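Local coordinates for outer membrane porin protein 32 (Delftia acidovorans, PDB 2FGQ) that forms trimeric, anion-selective channels across the outer membrane, here with malate bound, at residues 94-99 against 139-144; 148-153 against 174-179; 185-190 against 206-211; 45-50 against 79-84. One frame throughout, in Å; residues are numbered along the deposited sequence.

Contact 1 of 4, residues 94-99 against 139-144; sequences LVPTSQ and SYYTPN
Two torsions bring Tyr141 and Gln99 together across the contact: the tyrosine sets CG anti to its own carbonyl carbon (chi1 -65°), while Gln99 sets CG anti to its backbone N (chi1 -168°) and runs on extended to CD. Gln99 NE2 ends 3.4 Å from Tyr141 CZ, with the amide and ring planes only 22° apart. NE2 is also 3.2 Å from Tyr141 OH, but the angle is too poor for a hydrogen bond, and the two simply lie close; the polar hold on the glutamine is the hydrogen bond that OE1 accepts from Arg89. Pro96 meets the same end of the phenol, crossing the tyrosine at about a right angle, with its CA 3.4 Å from Tyr141 OH and its CB 4.1 Å from CE2. The polar link is a single water. It donates to Leu94 O at 2.6 Å, and it is hydrogen-bonded to Tyr141 OH and to Ser139 OG, each again at 2.6 Å, so three short bonds fix it between the helix start and the strand. A phenylalanine at Tyr141 would probably leave this water with one mate fewer and Pro96 CA without its closest partner across the contact. Tyr175 of strand 171-179 packs against both Pro96 and Tyr141. Leu94, just before the helix, belongs to the malate pocket. Helix 96-101 lies in the long connection between strands 86-90 and 137-141, the third loop that folds into the barrel and narrows the pore in general porins.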
loop_
_atom_site.group_PDB
_atom_site.type_symbol
_atom_site.label_atom_id
_atom_site.label_comp_id
_atom_site.label_asym_id
_atom_site.label_seq_id
_atom_site.Cartn_x
_atom_site.Cartn_y
_atom_site.Cartn_z
ATOM N N LEU A 94 -18.297 -0.072 -5.819
ATOM C CA LEU A 94 -19.405 -0.962 -6.190
ATOM C C LEU A 94 -20.253 -0.341 -7.290
ATOM O O LEU A 94 -20.553 0.852 -7.247
ATOM C CB LEU A 94 -20.311 -1.249 -4.988
ATOM C CG LEU A 94 -19.671 -2.044 -3.849
ATOM C CD1 LEU A 94 -20.596 -1.946 -2.651
ATOM C CD2 LEU A 94 -19.472 -3.452 -4.274
ATOM N N VAL A 95 -20.597 -1.132 -8.296
ATOM C CA VAL A 95 -21.547 -0.638 -9.302
ATOM C C VAL A 95 -22.956 -0.631 -8.681
ATOM O O VAL A 95 -23.193 -1.319 -7.712
ATOM C CB VAL A 95 -21.514 -1.486 -10.604
ATOM C CG1 VAL A 95 -20.130 -1.357 -11.252
ATOM C CG2 VAL A 95 -21.885 -2.933 -10.375
ATOM N N PRO A 96 -23.870 0.195 -9.207
ATOM C CA PRO A 96 -25.184 0.318 -8.544
ATOM C C PRO A 96 -25.931 -0.995 -8.416
ATOM O O PRO A 96 -26.592 -1.209 -7.409
ATOM C CB PRO A 96 -25.926 1.312 -9.435
ATOM C CG PRO A 96 -24.880 2.073 -10.098
ATOM C CD PRO A 96 -23.739 1.131 -10.340
ATOM N N THR A 97 -25.830 -1.861 -9.414
ATOM C CA THR A 97 -26.557 -3.130 -9.371
ATOM C C THR A 97 -26.068 -4.036 -8.231
ATOM O O THR A 97 -26.890 -4.594 -7.506
ATOM C CB THR A 97 -26.463 -3.828 -10.741
ATOM O OG1 THR A 97 -25.132 -3.729 -11.274
ATOM C CG2 THR A 97 -27.388 -3.109 -11.728
ATOM N N SER A 98 -24.762 -4.133 -8.015
ATOM C CA SER A 98 -24.277 -4.945 -6.916
ATOM C C SER A 98 -24.505 -4.271 -5.567
ATOM O O SER A 98 -24.895 -4.939 -4.608
ATOM C CB SER A 98 -22.799 -5.300 -7.074
ATOM O OG SER A 98 -22.025 -4.134 -6.904
ATOM N N GLN A 99 -24.290 -2.960 -5.501
ATOM C CA GLN A 99 -24.481 -2.215 -4.262
ATOM C C GLN A 99 -25.884 -2.447 -3.702
ATOM O O GLN A 99 -26.068 -2.717 -2.516
ATOM C CB GLN A 99 -24.209 -0.733 -4.443
ATOM C CG GLN A 99 -24.134 -0.020 -3.093
ATOM C CD GLN A 99 -23.822 1.410 -3.210
ATOM O OE1 GLN A 99 -22.675 1.809 -3.037
ATOM N NE2 GLN A 99 -24.842 2.217 -3.469
ATOM N N SER A 139 -21.401 7.249 -11.065
ATOM C CA SER A 139 -22.724 6.795 -10.656
ATOM C C SER A 139 -23.571 7.944 -10.169
ATOM O O SER A 139 -23.056 8.977 -9.706
ATOM C CB SER A 139 -22.676 5.775 -9.560
ATOM O OG SER A 139 -21.970 4.630 -9.931
ATOM N N TYR A 140 -24.870 7.760 -10.322
ATOM C CA TYR A 140 -25.872 8.705 -9.854
ATOM C C TYR A 140 -26.917 7.917 -9.068
ATOM O O TYR A 140 -27.477 6.949 -9.571
ATOM C CB TYR A 140 -26.517 9.458 -11.019
ATOM C CG TYR A 140 -27.732 10.243 -10.583
ATOM C CD1 TYR A 140 -27.639 11.172 -9.542
ATOM C CD2 TYR A 140 -28.977 10.033 -11.159
ATOM C CE1 TYR A 140 -28.734 11.843 -9.068
ATOM C CE2 TYR A 140 -30.086 10.706 -10.675
ATOM C CZ TYR A 140 -29.959 11.613 -9.651
ATOM O OH TYR A 140 -31.091 12.283 -9.223
ATOM N N TYR A 141 -27.172 8.364 -7.852
ATOM C CA TYR A 141 -28.185 7.810 -6.947
ATOM C C TYR A 141 -29.217 8.879 -6.640
ATOM O O TYR A 141 -28.895 9.990 -6.209
ATOM C CB TYR A 141 -27.554 7.283 -5.647
ATOM C CG TYR A 141 -26.658 6.133 -5.895
ATOM C CD1 TYR A 141 -25.285 6.306 -6.080
ATOM C CD2 TYR A 141 -27.181 4.840 -5.927
ATOM C CE1 TYR A 141 -24.463 5.217 -6.336
ATOM C CE2 TYR A 141 -26.353 3.733 -6.130
ATOM C CZ TYR A 141 -24.985 3.940 -6.344
ATOM O OH TYR A 141 -24.163 2.846 -6.566
ATOM N N THR A 142 -30.472 8.550 -6.908
ATOM C CA THR A 142 -31.564 9.475 -6.604
ATOM C C THR A 142 -31.836 9.522 -5.128
ATOM O O THR A 142 -31.475 8.601 -4.382
ATOM C CB THR A 142 -32.892 9.066 -7.288
ATOM O OG1 THR A 142 -33.422 7.885 -6.672
ATOM C CG2 THR A 142 -32.730 8.735 -8.778
ATOM N N PRO A 143 -32.542 10.554 -4.682
ATOM C CA PRO A 143 -33.151 10.489 -3.360
ATOM C C PRO A 143 -34.211 9.354 -3.327
ATOM O O PRO A 143 -34.611 8.762 -4.350
ATOM C CB PRO A 143 -33.823 11.871 -3.211
ATOM C CG PRO A 143 -33.172 12.743 -4.254
ATOM C CD PRO A 143 -32.892 11.788 -5.392
ATOM N N ASN A 144 -34.632 9.036 -2.122
ATOM C CA ASN A 144 -35.785 8.139 -1.919
ATOM C C ASN A 144 -37.005 9.061 -1.765
ATOM O O ASN A 144 -37.067 9.844 -0.809
ATOM C CB ASN A 144 -35.567 7.258 -0.702
ATOM C CG ASN A 144 -36.740 6.317 -0.421
ATOM O OD1 ASN A 144 -37.915 6.708 -0.542
ATOM N ND2 ASN A 144 -36.428 5.088 -0.004
HETATM O O HOH W 1 -21.878 3.074 -7.807
#

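Contact 2 of 4, residues 148-153 against 174-179; sequences FNAGFG and GYVAYD
Phe148 and Tyr178 form a T-shaped pair across two antiparallel neighbours of the 16-stranded porin barrel, strands 148-155 and 171-179. The edge of Tyr178 points at the face of Phe148, with ring planes at 66° and centroids 5.1 Å apart; Tyr178 CD1 stands over the middle of the phenyl ring. Ala150 and Val176 share this outer, partly exposed face. On the other face, which helix 96-101 covers, Tyr175 holds CG between its backbone N and carbonyl carbon (chi1 67°), the crowded position, and its ring lies back across the neighbouring strand. Gly151 N sits 3.5 Å above the plane, over the ring centre, and Gly151 CA makes a CH-pi contact; a CB on Gly151 would clash with the ring. Asn149 OD1 meets the same ring in plane at its edge, 3.6 Å from CE1. An alanine in place of Tyr175 would probably leave Gly151 without its aromatic cover and water 2 without one of its partners. That water donates to Asn149 OD1 at 2.6 Å and is bonded to Tyr175 OH as well. Asp179 has several polar partners: Ser184 at OD2, and Lys100, in a salt bridge, at OD1. To that same oxygen Asn149 ND2 gives a hydrogen bond of 3.0 Å, nearly in its own amide plane and received on the anti lone pair.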
loop_
_atom_site.group_PDB
_atom_site.type_symbol
_atom_site.label_atom_id
_atom_site.label_comp_id
_atom_site.label_asym_id
_atom_site.label_seq_id
_atom_site.Cartn_x
_atom_site.Cartn_y
_atom_site.Cartn_z
ATOM N N PHE A 148 -39.602 5.117 -3.345
ATOM C CA PHE A 148 -39.002 4.836 -4.642
ATOM C C PHE A 148 -37.626 5.440 -4.742
ATOM O O PHE A 148 -37.409 6.586 -4.373
ATOM C CB PHE A 148 -39.904 5.309 -5.786
ATOM C CG PHE A 148 -41.203 4.565 -5.847
ATOM C CD1 PHE A 148 -41.258 3.291 -6.386
ATOM C CD2 PHE A 148 -42.347 5.110 -5.287
ATOM C CE1 PHE A 148 -42.446 2.565 -6.400
ATOM C CE2 PHE A 148 -43.539 4.391 -5.304
ATOM C CZ PHE A 148 -43.574 3.116 -5.860
ATOM N N ASN A 149 -36.711 4.654 -5.304
ATOM C CA ASN A 149 -35.326 5.110 -5.405
ATOM C C ASN A 149 -34.658 4.372 -6.554
ATOM O O ASN A 149 -35.060 3.286 -6.915
ATOM C CB ASN A 149 -34.556 4.908 -4.079
ATOM C CG ASN A 149 -34.470 3.451 -3.636
ATOM O OD1 ASN A 149 -33.408 2.798 -3.795
ATOM N ND2 ASN A 149 -35.548 2.932 -3.025
ATOM N N ALA A 150 -33.626 4.984 -7.121
ATOM C CA ALA A 150 -32.941 4.387 -8.270
ATOM C C ALA A 150 -31.474 4.756 -8.276
ATOM O O ALA A 150 -31.048 5.709 -7.639
ATOM C CB ALA A 150 -33.572 4.825 -9.580
ATOM N N GLY A 151 -30.712 3.976 -9.022
ATOM C CA GLY A 151 -29.282 4.209 -9.171
ATOM C C GLY A 151 -28.831 3.804 -10.564
ATOM O O GLY A 151 -29.407 2.886 -11.173
ATOM N N PHE A 152 -27.844 4.538 -11.094
ATOM C CA PHE A 152 -27.390 4.374 -12.454
ATOM C C PHE A 152 -25.878 4.569 -12.509
ATOM O O PHE A 152 -25.342 5.413 -11.827
ATOM C CB PHE A 152 -28.020 5.429 -13.359
ATOM C CG PHE A 152 -29.497 5.524 -13.234
ATOM C CD1 PHE A 152 -30.315 4.726 -14.008
ATOM C CD2 PHE A 152 -30.067 6.415 -12.329
ATOM C CE1 PHE A 152 -31.697 4.808 -13.864
ATOM C CE2 PHE A 152 -31.432 6.512 -12.196
ATOM C CZ PHE A 152 -32.234 5.698 -12.959
ATOM N N GLY A 153 -25.219 3.768 -13.331
ATOM C CA GLY A 153 -23.774 3.867 -13.462
ATOM C C GLY A 153 -23.307 3.620 -14.872
ATOM O O GLY A 153 -23.924 2.870 -15.631
ATOM N N GLY A 174 -28.077 -0.206 -13.899
ATOM C CA GLY A 174 -28.792 0.524 -12.896
ATOM C C GLY A 174 -29.891 -0.309 -12.291
ATOM O O GLY A 174 -30.091 -1.465 -12.659
ATOM N N TYR A 175 -30.602 0.311 -11.364
ATOM C CA TYR A 175 -31.710 -0.345 -10.701
ATOM C C TYR A 175 -32.814 0.646 -10.393
ATOM O O TYR A 175 -32.608 1.841 -10.299
ATOM C CB TYR A 175 -31.275 -1.018 -9.391
ATOM C CG TYR A 175 -30.841 -0.074 -8.312
ATOM C CD1 TYR A 175 -31.762 0.548 -7.443
ATOM C CD2 TYR A 175 -29.492 0.192 -8.141
ATOM C CE1 TYR A 175 -31.318 1.436 -6.454
ATOM C CE2 TYR A 175 -29.052 1.033 -7.185
ATOM C CZ TYR A 175 -29.936 1.682 -6.357
ATOM O OH TYR A 175 -29.404 2.483 -5.376
ATOM N N VAL A 176 -34.005 0.088 -10.259
ATOM C CA VAL A 176 -35.131 0.750 -9.622
ATOM C C VAL A 176 -35.543 -0.074 -8.401
ATOM O O VAL A 176 -35.419 -1.301 -8.378
ATOM C CB VAL A 176 -36.315 0.926 -10.604
ATOM C CG1 VAL A 176 -35.942 1.893 -11.702
ATOM C CG2 VAL A 176 -36.831 -0.399 -11.161
ATOM N N ALA A 177 -36.014 0.613 -7.372
ATOM C CA ALA A 177 -36.329 -0.018 -6.115
ATOM C C ALA A 177 -37.403 0.725 -5.340
ATOM O O ALA A 177 -37.721 1.895 -5.630
ATOM C CB ALA A 177 -35.108 -0.119 -5.269
ATOM N N TYR A 178 -37.970 -0.007 -4.399
ATOM C CA TYR A 178 -38.893 0.514 -3.399
ATOM C C TYR A 178 -38.350 0.081 -2.032
ATOM O O TYR A 178 -38.150 -1.117 -1.797
ATOM C CB TYR A 178 -40.306 -0.034 -3.649
ATOM C CG TYR A 178 -41.280 0.490 -2.625
ATOM C CD1 TYR A 178 -41.874 1.725 -2.774
ATOM C CD2 TYR A 178 -41.547 -0.221 -1.486
ATOM C CE1 TYR A 178 -42.748 2.238 -1.795
ATOM C CE2 TYR A 178 -42.389 0.288 -0.493
ATOM C CZ TYR A 178 -43.004 1.507 -0.660
ATOM O OH TYR A 178 -43.834 1.989 0.340
ATOM N N ASP A 179 -38.141 1.045 -1.136
ATOM C CA ASP A 179 -37.641 0.803 0.203
ATOM C C ASP A 179 -38.379 1.711 1.148
ATOM O O ASP A 179 -38.230 2.930 1.065
ATOM C CB ASP A 179 -36.153 1.150 0.268
ATOM C CG ASP A 179 -35.325 0.133 -0.422
ATOM O OD1 ASP A 179 -35.037 0.328 -1.626
ATOM O OD2 ASP A 179 -34.951 -0.910 0.169
HETATM O O HOH W 2 -30.939 3.651 -3.642
#

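Contact 3 of 4, residues 185-190 against 206-211; sequences ASLGLA and ITLGAS
Leu189 lays its CD2 against the Ile206 side chain, 3.5 Å from both CG1 and CD1, the two chains running side by side and pointing the same way. Ile206 sends CG1 anti to its backbone N (chi1 -179°), which brings that branch along the leucine rather than away from it. One pair further on, Leu187 and Leu208 are also neighbours; they touch each other only lightly, Leu208 CD1 against Leu187 CB, and each also reaches over the backbone. Leu187 CD1 rests 3.5 Å from Thr207 O, and Leu208 CD1 lies equally close to Ser186 O, so each methyl covers a carbonyl of the neighbouring strand. Leu187 CD1 also approaches Ile206 CG1 obliquely. The row ends in a small pair, where Ala185 CB and Ala210 CB are 4.2 Å apart. Together these residues make an apolar, largely exposed surface, as expected of a barrel wall facing lipid. The other face is polar and covered: Ser186 OG bonds to Tyr104 and Lys100, Thr207 OG1 to Gln224, and Leu101 of helix 96-101 touches both residues. Gly188 and Gly209 stand opposite Thr207 and Ser186 and add no side chain there. Between the two faces, four backbone hydrogen bonds join the strands; the one from Gly188 N to Thr207 O is the straightest, at 2.8 Å and 173°. The CA-H groups of Ala185, Leu187, Ile206 and Leu208 add weaker CA-H...O contacts to the same four carbonyl oxygens. This is the regular ladder of an antiparallel beta hairpin, strands 183-196 and 199-213, within the porin barrel.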
loop_
_atom_site.group_PDB
_atom_site.type_symbol
_atom_site.label_atom_id
_atom_site.label_comp_id
_atom_site.label_asym_id
_atom_site.label_seq_id
_atom_site.Cartn_x
_atom_site.Cartn_y
_atom_site.Cartn_z
ATOM N N ALA A 185 -37.614 -3.940 -2.234
ATOM C CA ALA A 185 -37.584 -4.723 -3.461
ATOM C C ALA A 185 -36.824 -3.931 -4.525
ATOM O O ALA A 185 -36.966 -2.727 -4.609
ATOM C CB ALA A 185 -38.979 -4.996 -3.941
ATOM N N SER A 186 -36.062 -4.632 -5.345
ATOM C CA SER A 186 -35.226 -3.979 -6.338
ATOM C C SER A 186 -35.096 -4.826 -7.584
ATOM O O SER A 186 -34.994 -6.046 -7.491
ATOM C CB SER A 186 -33.791 -3.737 -5.810
ATOM O OG SER A 186 -33.744 -3.182 -4.501
ATOM N N LEU A 187 -35.028 -4.150 -8.728
ATOM C CA LEU A 187 -34.742 -4.767 -10.012
ATOM C C LEU A 187 -33.521 -4.084 -10.611
ATOM O O LEU A 187 -33.523 -2.878 -10.807
ATOM C CB LEU A 187 -35.925 -4.612 -10.966
ATOM C CG LEU A 187 -35.674 -5.072 -12.415
ATOM C CD1 LEU A 187 -35.475 -6.565 -12.482
ATOM C CD2 LEU A 187 -36.844 -4.618 -13.289
ATOM N N GLY A 188 -32.480 -4.881 -10.870
ATOM C CA GLY A 188 -31.248 -4.404 -11.461
ATOM C C GLY A 188 -31.010 -5.001 -12.841
ATOM O O GLY A 188 -31.331 -6.154 -13.106
ATOM N N LEU A 189 -30.432 -4.196 -13.715
ATOM C CA LEU A 189 -30.067 -4.619 -15.068
ATOM C C LEU A 189 -28.696 -4.005 -15.393
ATOM O O LEU A 189 -28.460 -2.827 -15.139
ATOM C CB LEU A 189 -31.065 -4.060 -16.088
ATOM C CG LEU A 189 -32.558 -4.377 -15.992
ATOM C CD1 LEU A 189 -33.363 -3.460 -16.947
ATOM C CD2 LEU A 189 -32.701 -5.770 -16.387
ATOM N N ALA A 190 -27.804 -4.821 -15.947
ATOM C CA ALA A 190 -26.483 -4.340 -16.303
ATOM C C ALA A 190 -25.889 -5.095 -17.478
ATOM O O ALA A 190 -26.154 -6.265 -17.692
ATOM C CB ALA A 190 -25.554 -4.508 -15.114
ATOM N N ILE A 206 -29.409 -9.660 -15.050
ATOM C CA ILE A 206 -30.683 -9.172 -14.558
ATOM C C ILE A 206 -30.893 -9.781 -13.176
ATOM O O ILE A 206 -30.727 -10.992 -12.985
ATOM C CB ILE A 206 -31.826 -9.495 -15.530
ATOM C CG1 ILE A 206 -33.139 -8.946 -14.971
ATOM C CG2 ILE A 206 -31.967 -10.956 -15.695
ATOM C CD1 ILE A 206 -34.256 -8.891 -15.957
ATOM N N THR A 207 -31.251 -8.951 -12.215
ATOM C CA THR A 207 -31.339 -9.360 -10.822
ATOM C C THR A 207 -32.590 -8.787 -10.166
ATOM O O THR A 207 -32.888 -7.612 -10.331
ATOM C CB THR A 207 -30.112 -8.854 -10.033
ATOM O OG1 THR A 207 -28.916 -9.146 -10.748
ATOM C CG2 THR A 207 -29.985 -9.592 -8.708
ATOM N N LEU A 208 -33.347 -9.626 -9.464
ATOM C CA LEU A 208 -34.520 -9.205 -8.720
ATOM C C LEU A 208 -34.367 -9.620 -7.277
ATOM O O LEU A 208 -34.077 -10.762 -7.024
ATOM C CB LEU A 208 -35.775 -9.849 -9.350
ATOM C CG LEU A 208 -37.103 -9.456 -8.719
ATOM C CD1 LEU A 208 -37.439 -8.011 -8.957
ATOM C CD2 LEU A 208 -38.235 -10.365 -9.246
ATOM N N GLY A 209 -34.557 -8.702 -6.330
ATOM C CA GLY A 209 -34.453 -9.046 -4.928
ATOM C C GLY A 209 -35.598 -8.429 -4.148
ATOM O O GLY A 209 -36.132 -7.401 -4.540
ATOM N N ALA A 210 -35.979 -9.084 -3.055
ATOM C CA ALA A 210 -37.015 -8.549 -2.156
ATOM C C ALA A 210 -36.796 -9.058 -0.761
ATOM O O ALA A 210 -36.257 -10.151 -0.570
ATOM C CB ALA A 210 -38.407 -8.931 -2.627
ATOM N N SER A 211 -37.227 -8.277 0.214
ATOM C CA SER A 211 -37.147 -8.704 1.597
ATOM C C SER A 211 -38.216 -8.019 2.420
ATOM O O SER A 211 -38.707 -6.957 2.071
ATOM C CB SER A 211 -35.781 -8.412 2.227
ATOM O OG SER A 211 -35.451 -7.021 2.235
#

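Contact 4 of 4, residues 45-50 against 79-84; sequences EDLGGG and VSLSGN
The tight turn that joins strands 26-48 and 51-60 of the porin barrel meets strand 76-83 here, through Leu47 against Leu81 and Gly50 against Gly83. By the usual porin topology this short turn is probably on the periplasmic side. The two segments are not direct neighbours in the sheet: strand 51-60 runs between them, and its Ala53 touches both leucines. Leu47 places CG anti to its carbonyl carbon (chi1 -57°), and Leu81 does the same; the two side chains then cross at about a right angle and meet through single methyls, Leu47 CD1 and Leu81 CD2 at 3.9 Å. A second subunit, another copy of the protein, packs here, its Ser283 on Leu47 and its Ile328 on Leu81. Nearby, both carboxylate oxygens of Glu45 are hydrogen-bonded to that subunit, OE2 to its Ser283 and OE1 to its Thr286, so the strand leading into the turn is part of the trimer interface. The turn itself begins with an Asx turn, in which Gly48 N donates to Asp46 OD1 at 2.9 Å from above the carboxylate plane. Gly48, Gly49 and Gly50 follow, all with positive phi, which suits glycine. The chain then brings Gly50 O to within 3.4 Å of Gly83 CA, a CA-H...O contact; a CB on Gly83 would be tight against that oxygen. Beside it, water 3 accepts a hydrogen bond from Asn84 N at 2.8 Å and donates a weak one to Gly50 O at 3.2 Å.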
loop_
_atom_site.group_PDB
_atom_site.type_symbol
_atom_site.label_atom_id
_atom_site.label_comp_id
_atom_site.label_asym_id
_atom_site.label_seq_id
_atom_site.Cartn_x
_atom_site.Cartn_y
_atom_site.Cartn_z
ATOM N N GLU A 45 -17.972 17.642 3.294
ATOM C CA GLU A 45 -17.834 19.069 3.488
ATOM C C GLU A 45 -19.138 19.749 3.057
ATOM O O GLU A 45 -19.591 19.556 1.954
ATOM C CB GLU A 45 -16.719 19.610 2.595
ATOM C CG GLU A 45 -16.505 21.112 2.731
ATOM C CD GLU A 45 -15.565 21.709 1.683
ATOM O OE1 GLU A 45 -15.077 20.963 0.811
ATOM O OE2 GLU A 45 -15.338 22.949 1.717
ATOM N N ASP A 46 -19.682 20.588 3.924
ATOM C CA ASP A 46 -20.866 21.393 3.591
ATOM C C ASP A 46 -20.426 22.594 2.776
ATOM O O ASP A 46 -19.607 23.390 3.246
ATOM C CB ASP A 46 -21.506 21.834 4.925
ATOM C CG ASP A 46 -22.801 22.575 4.759
ATOM O OD1 ASP A 46 -23.221 22.892 3.638
ATOM O OD2 ASP A 46 -23.487 22.892 5.759
ATOM N N LEU A 47 -20.950 22.730 1.561
ATOM C CA LEU A 47 -20.584 23.794 0.644
ATOM C C LEU A 47 -21.573 24.936 0.678
ATOM O O LEU A 47 -21.373 25.932 -0.008
ATOM C CB LEU A 47 -20.482 23.287 -0.792
ATOM C CG LEU A 47 -19.491 22.127 -1.005
ATOM C CD1 LEU A 47 -19.547 21.639 -2.442
ATOM C CD2 LEU A 47 -18.100 22.547 -0.674
ATOM N N GLY A 48 -22.602 24.787 1.481
ATOM C CA GLY A 48 -23.663 25.777 1.558
ATOM C C GLY A 48 -24.744 25.457 0.562
ATOM O O GLY A 48 -24.563 24.686 -0.390
ATOM N N GLY A 49 -25.929 26.008 0.814
ATOM C CA GLY A 49 -27.029 25.852 -0.106
ATOM C C GLY A 49 -27.493 24.421 -0.265
ATOM O O GLY A 49 -28.024 24.089 -1.309
ATOM N N GLY A 50 -27.273 23.582 0.747
ATOM C CA GLY A 50 -27.647 22.185 0.722
ATOM C C GLY A 50 -26.717 21.261 -0.088
ATOM O O GLY A 50 -26.970 20.061 -0.183
ATOM N N VAL A 79 -14.910 10.499 -5.163
ATOM C CA VAL A 79 -15.212 11.876 -4.795
ATOM C C VAL A 79 -16.626 12.135 -5.295
ATOM O O VAL A 79 -17.054 11.584 -6.312
ATOM C CB VAL A 79 -14.147 12.862 -5.365
ATOM C CG1 VAL A 79 -13.995 12.784 -6.909
ATOM C CG2 VAL A 79 -14.414 14.302 -4.925
ATOM N N SER A 80 -17.354 12.947 -4.544
ATOM C CA SER A 80 -18.776 13.093 -4.829
ATOM C C SER A 80 -19.308 14.476 -4.562
ATOM O O SER A 80 -18.746 15.238 -3.804
ATOM C CB SER A 80 -19.606 12.114 -3.993
ATOM O OG SER A 80 -19.376 12.321 -2.604
ATOM N N LEU A 81 -20.465 14.738 -5.142
ATOM C CA LEU A 81 -21.308 15.859 -4.757
ATOM C C LEU A 81 -22.689 15.320 -4.462
ATOM O O LEU A 81 -23.155 14.437 -5.145
ATOM C CB LEU A 81 -21.403 16.904 -5.883
ATOM C CG LEU A 81 -20.194 17.769 -6.167
ATOM C CD1 LEU A 81 -20.519 18.659 -7.383
ATOM C CD2 LEU A 81 -19.784 18.612 -4.968
ATOM N N SER A 82 -23.314 15.869 -3.439
ATOM C CA SER A 82 -24.619 15.415 -3.016
ATOM C C SER A 82 -25.451 16.574 -2.542
ATOM O O SER A 82 -24.941 17.625 -2.184
ATOM C CB SER A 82 -24.486 14.377 -1.937
ATOM O OG SER A 82 -23.912 14.899 -0.772
ATOM N N GLY A 83 -26.749 16.351 -2.527
ATOM C CA GLY A 83 -27.684 17.403 -2.189
ATOM C C GLY A 83 -29.092 16.918 -2.368
ATOM O O GLY A 83 -29.339 15.712 -2.371
ATOM N N ASN A 84 -30.009 17.856 -2.599
ATOM C CA ASN A 84 -31.407 17.463 -2.726
ATOM C C ASN A 84 -31.702 16.680 -4.017
ATOM O O ASN A 84 -32.734 16.031 -4.135
ATOM C CB ASN A 84 -32.363 18.653 -2.508
ATOM C CG ASN A 84 -32.313 19.731 -3.579
ATOM O OD1 ASN A 84 -32.922 20.822 -3.374
ATOM N ND2 ASN A 84 -31.669 19.475 -4.700
HETATM O O HOH W 3 -29.240 20.511 -2.357
#

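Contacts 1, 2 and 3 run in series along the chain and round the barrel wall. Contacts 1 and 2 lie about 7 Å apart between centres and are joined by a probable hydrogen bond from Tyr140 N to Phe152 O, 2.8 Å; contacts 2 and 3, with centres about 9 Å apart, meet similarly at Leu187 N and Val176 O, 2.9 Å. The helix of contact 1 rests on the inner side of all this: Thr97 touches Gly174 in contact 2 and Leu189 in contact 3. Of the four, contact 1 alone holds a residue of the malate pocket, Leu94, whose side chain is about 4 Å from the ligand; the side chains of Tyr175 and Thr207 are about 12 and 11 Å from it. Contact 4 is the outlier, about 17 Å between centres from contact 1, which it touches through Asn84 and Pro143.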